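Local coordinates for centrosomal protein of 104 kDa (PDB 5LPH) that is required for ciliogenesis and for the structural integrity of the ciliary tip, and interacts with tubulin through the HEAT-repeat TOG domain described here, at residues A[137-142]-A[176-181]; A[89-94]-A[131-136]; A[144-149]-A[162-167]. All blocks are in the same frame, centred on the assembly; numbering follows the deposited sequence.

Interaction 1 (A[137-142]-A[176-181])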
loop_
_atom_site.group_PDB
_atom_site.type_symbol
_atom_site.label_atom_id
_atom_site.label_comp_id
_atom_site.label_asym_id
_atom_site.label_seq_id
_atom_site.Cartn_x
_atom_site.Cartn_y
_atom_site.Cartn_z
ATOM N N CYS A 137 3.185 5.256 10.192
ATOM C CA CYS A 137 2.073 4.320 9.980
ATOM C C CYS A 137 2.003 3.836 8.540
ATOM O O CYS A 137 1.893 2.637 8.273
ATOM C CB CYS A 137 0.738 4.968 10.342
ATOM S SG CYS A 137 0.571 5.371 12.090
ATOM N N VAL A 138 2.097 4.787 7.618
ATOM C CA VAL A 138 2.000 4.499 6.195
ATOM C C VAL A 138 3.189 3.663 5.702
ATOM O O VAL A 138 2.985 2.644 5.035
ATOM C CB VAL A 138 1.843 5.809 5.387
ATOM C CG1 VAL A 138 1.985 5.563 3.896
ATOM C CG2 VAL A 138 0.489 6.438 5.683
ATOM N N GLU A 139 4.410 4.077 6.037
ATOM C CA GLU A 139 5.627 3.397 5.550
ATOM C C GLU A 139 5.781 1.962 6.055
ATOM O O GLU A 139 6.308 1.111 5.344
ATOM C CB GLU A 139 6.891 4.204 5.902
ATOM C CG GLU A 139 7.000 5.539 5.174
ATOM C CD GLU A 139 8.030 6.493 5.779
ATOM O OE1 GLU A 139 8.166 6.522 7.021
ATOM O OE2 GLU A 139 8.691 7.239 5.015
ATOM N N ARG A 140 5.339 1.703 7.282
ATOM C CA ARG A 140 5.430 0.361 7.869
ATOM C C ARG A 140 4.337 -0.605 7.422
ATOM O O ARG A 140 4.535 -1.812 7.545
ATOM C CB ARG A 140 5.425 0.445 9.401
ATOM C CG ARG A 140 6.593 1.208 10.016
ATOM C CD ARG A 140 7.940 0.601 9.664
ATOM N NE ARG A 140 8.117 -0.746 10.205
ATOM C CZ ARG A 140 9.042 -1.623 9.805
ATOM N NH1 ARG A 140 9.893 -1.337 8.819
ATOM N NH2 ARG A 140 9.116 -2.810 10.394
ATOM N N THR A 141 3.206 -0.095 6.920
ATOM C CA THR A 141 2.046 -0.930 6.575
ATOM C C THR A 141 1.761 -1.069 5.084
ATOM O O THR A 141 1.376 -2.154 4.650
ATOM C CB THR A 141 0.763 -0.434 7.262
ATOM O OG1 THR A 141 0.468 0.903 6.847
ATOM C CG2 THR A 141 0.919 -0.482 8.771
ATOM N N ILE A 142 1.936 -0.001 4.301
ATOM C CA ILE A 142 1.539 -0.042 2.881
ATOM C C ILE A 142 2.287 -1.107 2.059
ATOM O O ILE A 142 1.649 -1.810 1.276
ATOM C CB ILE A 142 1.550 1.364 2.173
ATOM C CG1 ILE A 142 1.025 1.300 0.733
ATOM C CG2 ILE A 142 2.933 1.967 1.996
ATOM C CD1 ILE A 142 -0.374 0.784 0.587
ATOM N N LEU A 176 1.520 13.820 2.078
ATOM C CA LEU A 176 2.878 13.265 2.185
ATOM C C LEU A 176 3.452 12.703 0.890
ATOM O O LEU A 176 4.666 12.500 0.806
ATOM C CB LEU A 176 2.922 12.164 3.247
ATOM C CG LEU A 176 2.597 12.598 4.677
ATOM C CD1 LEU A 176 2.233 11.394 5.531
ATOM C CD2 LEU A 176 3.769 13.356 5.283
ATOM N N GLN A 177 2.588 12.413 -0.087
ATOM C CA GLN A 177 3.001 11.884 -1.398
ATOM C C GLN A 177 3.726 10.528 -1.352
ATOM O O GLN A 177 4.489 10.187 -2.265
ATOM C CB GLN A 177 3.868 12.906 -2.155
ATOM C CG GLN A 177 3.262 14.295 -2.272
ATOM C CD GLN A 177 4.128 15.250 -3.081
ATOM O OE1 GLN A 177 5.146 14.855 -3.660
ATOM N NE2 GLN A 177 3.727 16.519 -3.121
ATOM N N ILE A 178 3.454 9.739 -0.319
ATOM C CA ILE A 178 4.180 8.491 -0.081
ATOM C C ILE A 178 3.628 7.340 -0.930
ATOM O O ILE A 178 4.402 6.596 -1.537
ATOM C CB ILE A 178 4.152 8.117 1.423
ATOM C CG1 ILE A 178 4.948 9.147 2.235
ATOM C CG2 ILE A 178 4.725 6.725 1.659
ATOM C CD1 ILE A 178 4.621 9.138 3.711
ATOM N N ILE A 179 2.304 7.187 -0.956
ATOM C CA ILE A 179 1.677 6.007 -1.577
ATOM C C ILE A 179 1.914 5.921 -3.087
ATOM O O ILE A 179 2.243 4.840 -3.577
ATOM C CB ILE A 179 0.178 5.855 -1.183
ATOM C CG1 ILE A 179 0.105 5.386 0.278
ATOM C CG2 ILE A 179 -0.555 4.865 -2.091
ATOM C CD1 ILE A 179 -1.261 5.464 0.925
ATOM N N PRO A 180 1.757 7.044 -3.824
ATOM C CA PRO A 180 2.102 7.028 -5.249
ATOM C C PRO A 180 3.509 6.517 -5.558
ATOM O O PRO A 180 3.703 5.840 -6.562
ATOM C CB PRO A 180 1.941 8.493 -5.649
ATOM C CG PRO A 180 0.802 8.947 -4.803
ATOM C CD PRO A 180 1.027 8.278 -3.472
ATOM N N SER A 181 4.468 6.813 -4.687
ATOM C CA SER A 181 5.845 6.355 -4.861
ATOM C C SER A 181 6.023 4.834 -4.786
ATOM O O SER A 181 6.929 4.299 -5.416
ATOM C CB SER A 181 6.756 7.047 -3.847
ATOM O OG SER A 181 8.076 6.555 -3.937
#
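Val-138 meets two neighbouring isoleucines through a single methyl group. Its CG1 lies 3.7 Å from CG2 of Ile-178 and 4.1 Å from CG1 of Ile-179, so one branch of the valine fills the notch between the two side chains. With chi1 at 170°, CG1 stands anti to the backbone N and is carried out toward residues 176-181. The valine lies obliquely against Ile-178 but crosses Ile-179 at about a right angle. One turn further along the helix, Ile-142 adds its own CG1, 4.2 Å from the same CG1 of Ile-179. On the solvent side the aliphatic part of Glu-139 skirts the contact, its CG 4.4 Å from CG2 of Ile-178. No hydrogen bond joins the segments; the contact is apolar, carried mainly by branched aliphatic groups. Around this first shell, neighbouring parts of the chain pack against the same segments. Gln-177, with positive phi, leaves helical geometry just ahead of the short helix 178-183, consistent with a change of direction there. Helix 154-169 packs behind, with Ile-164 touching both Ile-142 and Ile-179. On another side of helix 131-147, Cys-137 is packed by helices 83-100 and 106-126, and the hydroxyl of Thr-141 turns back onto its own helix, OG1 donating to O of Cys-137 at 2.7 Å. The arrangement belongs to an alpha-solenoid: residues 141-179 form the first HEAT repeat, which takes in part of each segment, and the chain after helix 154-169 returns to pack against helix 131-147 in this TOG domain.

Interaction 2 (A[89-94]-A[131-136])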
loop_
_atom_site.group_PDB
_atom_site.type_symbol
_atom_site.label_atom_id
_atom_site.label_comp_id
_atom_site.label_asym_id
_atom_site.label_seq_id
_atom_site.Cartn_x
_atom_site.Cartn_y
_atom_site.Cartn_z
ATOM N N THR A 89 3.193 4.083 22.182
ATOM C CA THR A 89 1.989 3.276 22.037
ATOM C C THR A 89 1.573 3.132 20.566
ATOM O O THR A 89 1.179 2.046 20.131
ATOM C CB THR A 89 0.848 3.858 22.892
ATOM O OG1 THR A 89 1.228 3.810 24.273
ATOM C CG2 THR A 89 -0.408 3.064 22.726
ATOM N N LEU A 90 1.674 4.226 19.814
ATOM C CA LEU A 90 1.433 4.207 18.373
ATOM C C LEU A 90 2.403 3.280 17.643
ATOM O O LEU A 90 1.971 2.496 16.798
ATOM C CB LEU A 90 1.507 5.623 17.794
ATOM C CG LEU A 90 1.248 5.781 16.290
ATOM C CD1 LEU A 90 0.538 7.094 16.009
ATOM C CD2 LEU A 90 2.527 5.702 15.466
ATOM N N ARG A 91 3.695 3.373 17.970
ATOM C CA ARG A 91 4.731 2.564 17.302
ATOM C C ARG A 91 4.608 1.069 17.613
ATOM O O ARG A 91 4.854 0.225 16.745
ATOM C CB ARG A 91 6.145 3.081 17.635
ATOM C CG ARG A 91 6.456 4.416 16.960
ATOM C CD ARG A 91 7.871 4.946 17.137
ATOM N NE ARG A 91 7.900 6.360 16.744
ATOM C CZ ARG A 91 8.407 6.824 15.604
ATOM N NH1 ARG A 91 8.357 8.122 15.340
ATOM N NH2 ARG A 91 8.976 6.001 14.737
ATOM N N ALA A 92 4.221 0.746 18.845
ATOM C CA ALA A 92 3.996 -0.643 19.246
ATOM C C ALA A 92 2.750 -1.218 18.567
ATOM O O ALA A 92 2.741 -2.379 18.156
ATOM C CB ALA A 92 3.855 -0.737 20.751
ATOM N N SER A 93 1.705 -0.399 18.465
ATOM C CA SER A 93 0.475 -0.791 17.788
ATOM C C SER A 93 0.677 -1.007 16.291
ATOM O O SER A 93 0.154 -1.968 15.729
ATOM C CB SER A 93 -0.626 0.237 18.038
ATOM O OG SER A 93 -0.886 0.317 19.425
ATOM N N VAL A 94 1.451 -0.129 15.660
ATOM C CA VAL A 94 1.797 -0.280 14.246
ATOM C C VAL A 94 2.611 -1.557 14.000
ATOM O O VAL A 94 2.424 -2.220 12.974
ATOM C CB VAL A 94 2.516 0.981 13.702
ATOM C CG1 VAL A 94 3.136 0.732 12.334
ATOM C CG2 VAL A 94 1.532 2.139 13.613
ATOM N N LYS A 131 3.323 14.970 11.306
ATOM C CA LYS A 131 3.420 14.276 10.023
ATOM C C LYS A 131 4.398 13.092 10.038
ATOM O O LYS A 131 4.259 12.181 9.225
ATOM C CB LYS A 131 3.845 15.261 8.922
ATOM C CG LYS A 131 2.805 16.317 8.574
ATOM C CD LYS A 131 3.367 17.327 7.581
ATOM C CE LYS A 131 2.343 18.395 7.211
ATOM N NZ LYS A 131 1.171 17.843 6.474
ATOM N N LEU A 132 5.394 13.115 10.927
ATOM C CA LEU A 132 6.319 11.977 11.072
ATOM C C LEU A 132 5.629 10.707 11.594
ATOM O O LEU A 132 6.025 9.600 11.233
ATOM C CB LEU A 132 7.509 12.329 11.976
ATOM C CG LEU A 132 8.536 13.335 11.448
ATOM C CD1 LEU A 132 9.544 13.660 12.544
ATOM C CD2 LEU A 132 9.246 12.815 10.205
ATOM N N GLU A 133 4.615 10.871 12.442
ATOM C CA GLU A 133 3.823 9.730 12.924
ATOM C C GLU A 133 2.954 9.142 11.819
ATOM O O GLU A 133 2.969 7.928 11.596
ATOM C CB GLU A 133 2.953 10.114 14.129
ATOM C CG GLU A 133 3.669 9.978 15.461
ATOM C CD GLU A 133 4.808 10.969 15.622
ATOM O OE1 GLU A 133 5.966 10.524 15.808
ATOM O OE2 GLU A 133 4.543 12.190 15.540
ATOM N N THR A 134 2.207 10.006 11.130
ATOM C CA THR A 134 1.403 9.594 9.979
ATOM C C THR A 134 2.263 8.855 8.961
ATOM O O THR A 134 1.908 7.762 8.523
ATOM C CB THR A 134 0.706 10.790 9.311
ATOM O OG1 THR A 134 -0.147 11.433 10.263
ATOM C CG2 THR A 134 -0.140 10.340 8.127
ATOM N N ALA A 135 3.410 9.439 8.626
ATOM C CA ALA A 135 4.364 8.810 7.710
ATOM C C ALA A 135 4.824 7.437 8.198
ATOM O O ALA A 135 4.936 6.506 7.409
ATOM C CB ALA A 135 5.564 9.721 7.484
ATOM N N HIS A 136 5.098 7.319 9.494
ATOM C CA HIS A 136 5.516 6.039 10.075
ATOM C C HIS A 136 4.446 4.935 9.904
ATOM O O HIS A 136 4.775 3.824 9.496
ATOM C CB HIS A 136 5.897 6.210 11.551
ATOM C CG HIS A 136 6.367 4.945 12.196
ATOM N ND1 HIS A 136 7.649 4.460 12.045
ATOM C CD2 HIS A 136 5.716 4.054 12.977
ATOM C CE1 HIS A 136 7.770 3.328 12.715
ATOM N NE2 HIS A 136 6.611 3.062 13.291
HETATM O O HOH W 1 6.373 0.347 14.529
#
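The imidazole of His-136 has NH2 of Arg-91 over one face and a water at its edge. In the conformer of Arg-91 described here, one of two modelled, NH2 sits 3.3 Å above the ring plane, displaced toward the rim and nearest ND1, while the two flat groups are tilted 47° apart. The contact joins helices 83-100 and 131-147 of the alpha-solenoid TOG domain, whose segments here run nearly parallel, 11° apart with axes 11.0 Å from each other. Arg-91, Glu-133 and His-136 do most to span that spacing. The chain of Arg-91 is extended from CG to NE and passes over the imidazole, with CG 3.9 Å from NE2 of His-136. At its end NH1 forms a weak salt bridge with OE1 of Glu-133, 3.4 Å long, bent to 133° and tentative given the second conformer; the stronger polar partner of this carboxylate is the hydroxyl of Ser-130, bound by OE2. CG of His-136 is anti to the backbone N and points toward helix 83-100; CD2 of Leu-90 and CG1 of Val-94 approach the ring obliquely. An alanine at His-136 would probably leave a gap beside Leu-90 and Val-94 and let the Arg-91 guanidinium turn more freely. In the ring plane, the water lies 3.0 Å from NE2 of His-136 and donates a 2.7 Å hydrogen bond to O of Arg-91.

Interaction 3 (A[144-149]-A[162-167])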
loop_
_atom_site.group_PDB
_atom_site.type_symbol
_atom_site.label_atom_id
_atom_site.label_comp_id
_atom_site.label_asym_id
_atom_site.label_seq_id
_atom_site.Cartn_x
_atom_site.Cartn_y
_atom_site.Cartn_z
ATOM N N VAL A 144 3.485 -3.978 3.043
ATOM C CA VAL A 144 2.982 -5.284 3.459
ATOM C C VAL A 144 1.564 -5.483 2.918
ATOM O O VAL A 144 1.189 -6.585 2.514
ATOM C CB VAL A 144 2.994 -5.429 4.995
ATOM C CG1 VAL A 144 2.505 -6.807 5.404
ATOM C CG2 VAL A 144 4.402 -5.201 5.535
ATOM N N LEU A 145 0.787 -4.406 2.908
ATOM C CA LEU A 145 -0.558 -4.432 2.352
ATOM C C LEU A 145 -0.558 -4.658 0.835
ATOM O O LEU A 145 -1.445 -5.341 0.318
ATOM C CB LEU A 145 -1.289 -3.140 2.716
ATOM C CG LEU A 145 -2.814 -3.129 2.738
ATOM C CD1 LEU A 145 -3.434 -4.324 3.450
ATOM C CD2 LEU A 145 -3.274 -1.851 3.405
ATOM N N LEU A 146 0.441 -4.112 0.137
ATOM C CA LEU A 146 0.613 -4.363 -1.306
ATOM C C LEU A 146 0.912 -5.825 -1.630
ATOM O O LEU A 146 0.471 -6.311 -2.664
ATOM C CB LEU A 146 1.707 -3.483 -1.928
ATOM C CG LEU A 146 1.316 -2.073 -2.377
ATOM C CD1 LEU A 146 2.584 -1.308 -2.739
ATOM C CD2 LEU A 146 0.343 -2.095 -3.552
ATOM N N THR A 147 1.667 -6.511 -0.771
ATOM C CA THR A 147 1.877 -7.960 -0.923
ATOM C C THR A 147 0.556 -8.747 -0.869
ATOM O O THR A 147 0.392 -9.705 -1.621
ATOM C CB THR A 147 2.861 -8.555 0.107
ATOM O OG1 THR A 147 2.438 -8.218 1.428
ATOM C CG2 THR A 147 4.273 -8.044 -0.132
ATOM N N ARG A 148 -0.385 -8.322 -0.019
ATOM C CA ARG A 148 -1.718 -8.946 0.040
ATOM C C ARG A 148 -2.603 -8.701 -1.195
ATOM O O ARG A 148 -3.607 -9.398 -1.366
ATOM C CB ARG A 148 -2.498 -8.524 1.301
ATOM C CG ARG A 148 -1.872 -8.859 2.657
ATOM C CD ARG A 148 -1.347 -10.284 2.803
ATOM N NE ARG A 148 -2.359 -11.333 2.622
ATOM C CZ ARG A 148 -3.207 -11.790 3.552
ATOM N NH1 ARG A 148 -3.240 -11.291 4.785
ATOM N NH2 ARG A 148 -4.053 -12.765 3.237
ATOM N N THR A 149 -2.265 -7.718 -2.040
ATOM C CA THR A 149 -2.945 -7.555 -3.331
ATOM C C THR A 149 -2.488 -8.592 -4.376
ATOM O O THR A 149 -3.046 -8.635 -5.469
ATOM C CB THR A 149 -2.807 -6.130 -3.921
ATOM O OG1 THR A 149 -1.440 -5.854 -4.237
ATOM C CG2 THR A 149 -3.323 -5.065 -2.968
ATOM N N ASN A 162 -8.701 -1.676 -2.127
ATOM C CA ASN A 162 -9.624 -0.616 -1.695
ATOM C C ASN A 162 -9.110 0.156 -0.471
ATOM O O ASN A 162 -9.263 1.380 -0.416
ATOM C CB ASN A 162 -11.026 -1.175 -1.411
ATOM C CG ASN A 162 -11.800 -1.517 -2.681
ATOM O OD1 ASN A 162 -11.465 -1.079 -3.783
ATOM N ND2 ASN A 162 -12.868 -2.286 -2.518
ATOM N N PHE A 163 -8.494 -0.539 0.493
ATOM C CA PHE A 163 -7.938 0.137 1.675
ATOM C C PHE A 163 -6.773 1.068 1.321
ATOM O O PHE A 163 -6.665 2.152 1.889
ATOM C CB PHE A 163 -7.486 -0.852 2.759
ATOM C CG PHE A 163 -7.127 -0.183 4.073
ATOM C CD1 PHE A 163 -8.104 0.115 5.022
ATOM C CD2 PHE A 163 -5.816 0.184 4.347
ATOM C CE1 PHE A 163 -7.769 0.745 6.218
ATOM C CE2 PHE A 163 -5.476 0.812 5.539
ATOM C CZ PHE A 163 -6.450 1.099 6.478
ATOM N N ILE A 164 -5.913 0.639 0.399
ATOM C CA ILE A 164 -4.775 1.447 -0.060
ATOM C C ILE A 164 -5.276 2.733 -0.734
ATOM O O ILE A 164 -4.770 3.826 -0.468
ATOM C CB ILE A 164 -3.855 0.648 -1.016
ATOM C CG1 ILE A 164 -3.186 -0.506 -0.259
ATOM C CG2 ILE A 164 -2.787 1.552 -1.637
ATOM C CD1 ILE A 164 -2.401 -1.476 -1.118
ATOM N N GLN A 165 -6.291 2.580 -1.578
ATOM C CA GLN A 165 -6.972 3.702 -2.237
ATOM C C GLN A 165 -7.623 4.653 -1.218
ATOM O O GLN A 165 -7.512 5.872 -1.341
ATOM C CB GLN A 165 -7.983 3.150 -3.239
ATOM C CG GLN A 165 -8.250 3.967 -4.492
ATOM C CD GLN A 165 -9.231 3.265 -5.421
ATOM O OE1 GLN A 165 -9.136 2.049 -5.641
ATOM N NE2 GLN A 165 -10.168 4.021 -5.979
ATOM N N GLU A 166 -8.254 4.080 -0.194
ATOM C CA GLU A 166 -8.858 4.836 0.907
ATOM C C GLU A 166 -7.823 5.675 1.676
ATOM O O GLU A 166 -8.067 6.850 1.959
ATOM C CB GLU A 166 -9.570 3.873 1.864
ATOM C CG GLU A 166 -10.696 4.481 2.679
ATOM C CD GLU A 166 -11.395 3.463 3.566
ATOM O OE1 GLU A 166 -11.512 2.275 3.168
ATOM O OE2 GLU A 166 -11.832 3.856 4.673
HETATM N N MSE A 167 -6.675 5.077 2.003
HETATM C CA MSE A 167 -5.605 5.785 2.725
HETATM C C MSE A 167 -4.948 6.827 1.858
HETATM O O MSE A 167 -4.675 7.928 2.330
HETATM C CB MSE A 167 -4.477 4.885 3.246
HETATM C CG MSE A 167 -4.711 4.024 4.472
HETATM SE SE MSE A 167 -2.897 3.549 5.126
HETATM C CE MSE A 167 -2.239 2.450 3.623
#
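Leu-145 and Ile-164 lie alongside each other, pointing opposite ways, and the other side chains are arranged about this pair. CD2 of Leu-145 comes within 3.9 Å of CG1 of Ile-164, and the leucine CG is almost as near to the same atom. The two residues belong to the first HEAT repeat, where helix 131-147 turns back into helix 154-169, and their side chains pack between the two helices, the end of the first against the later part of the second. CG of Leu-145 is anti to the backbone N (chi1 -157°), placing the branch point toward the facing helix. From there CD2 also reaches Phe-163, which the leucine crosses at about a right angle; the methyl meets the ring obliquely, 3.4 Å from CD2 of Phe-163. The selenomethionine Met-167 touches this methyl more distantly, with CE 4.4 Å away. Beyond CG1, the CD1 methyl of Ile-164 makes further contacts. Leu-146 crosses the isoleucine at about a right angle, CD2 to CD1 of Ile-164 being 3.7 Å. Thr-149 approaches it tip to tip, CG2 lying 4.1 Å from that same CD1. No hydrogen bond spans the segments. Phe-109 and Leu-113 of helix 106-126 pack on Leu-145, while Leu-202 of helix 193-210 reaches Leu-146, so both helices flank the contact. The methyl of Thr-149 faces the isoleucine while its hydroxyl is spent locally: OG1 donates to O of Leu-146 at 2.5 Å, tilted 16° from the carbonyl plane, and the same oxygen accepts from the backbone N of Thr-149.

In the fold
All three contacts use helix 131-147 at successive levels. Interaction 2 ties its beginning to helix 83-100 of the preceding layer, interaction 1 its middle to the chain at 176-181, and interaction 3 its end to helix 154-169. Interaction 3 is nested within the loop closed by interaction 1, and the two share one apolar core: CD1 of Ile-179 packs on CB of Met-167. Interaction 2, about 16 Å from the chain centre to its own centre, mixes buried aliphatic groups with charge and water near the surface. It still touches interaction 1, where Val-94 packs on Cys-137 and Arg-140, but not interaction 3, about 17 Å away between centres.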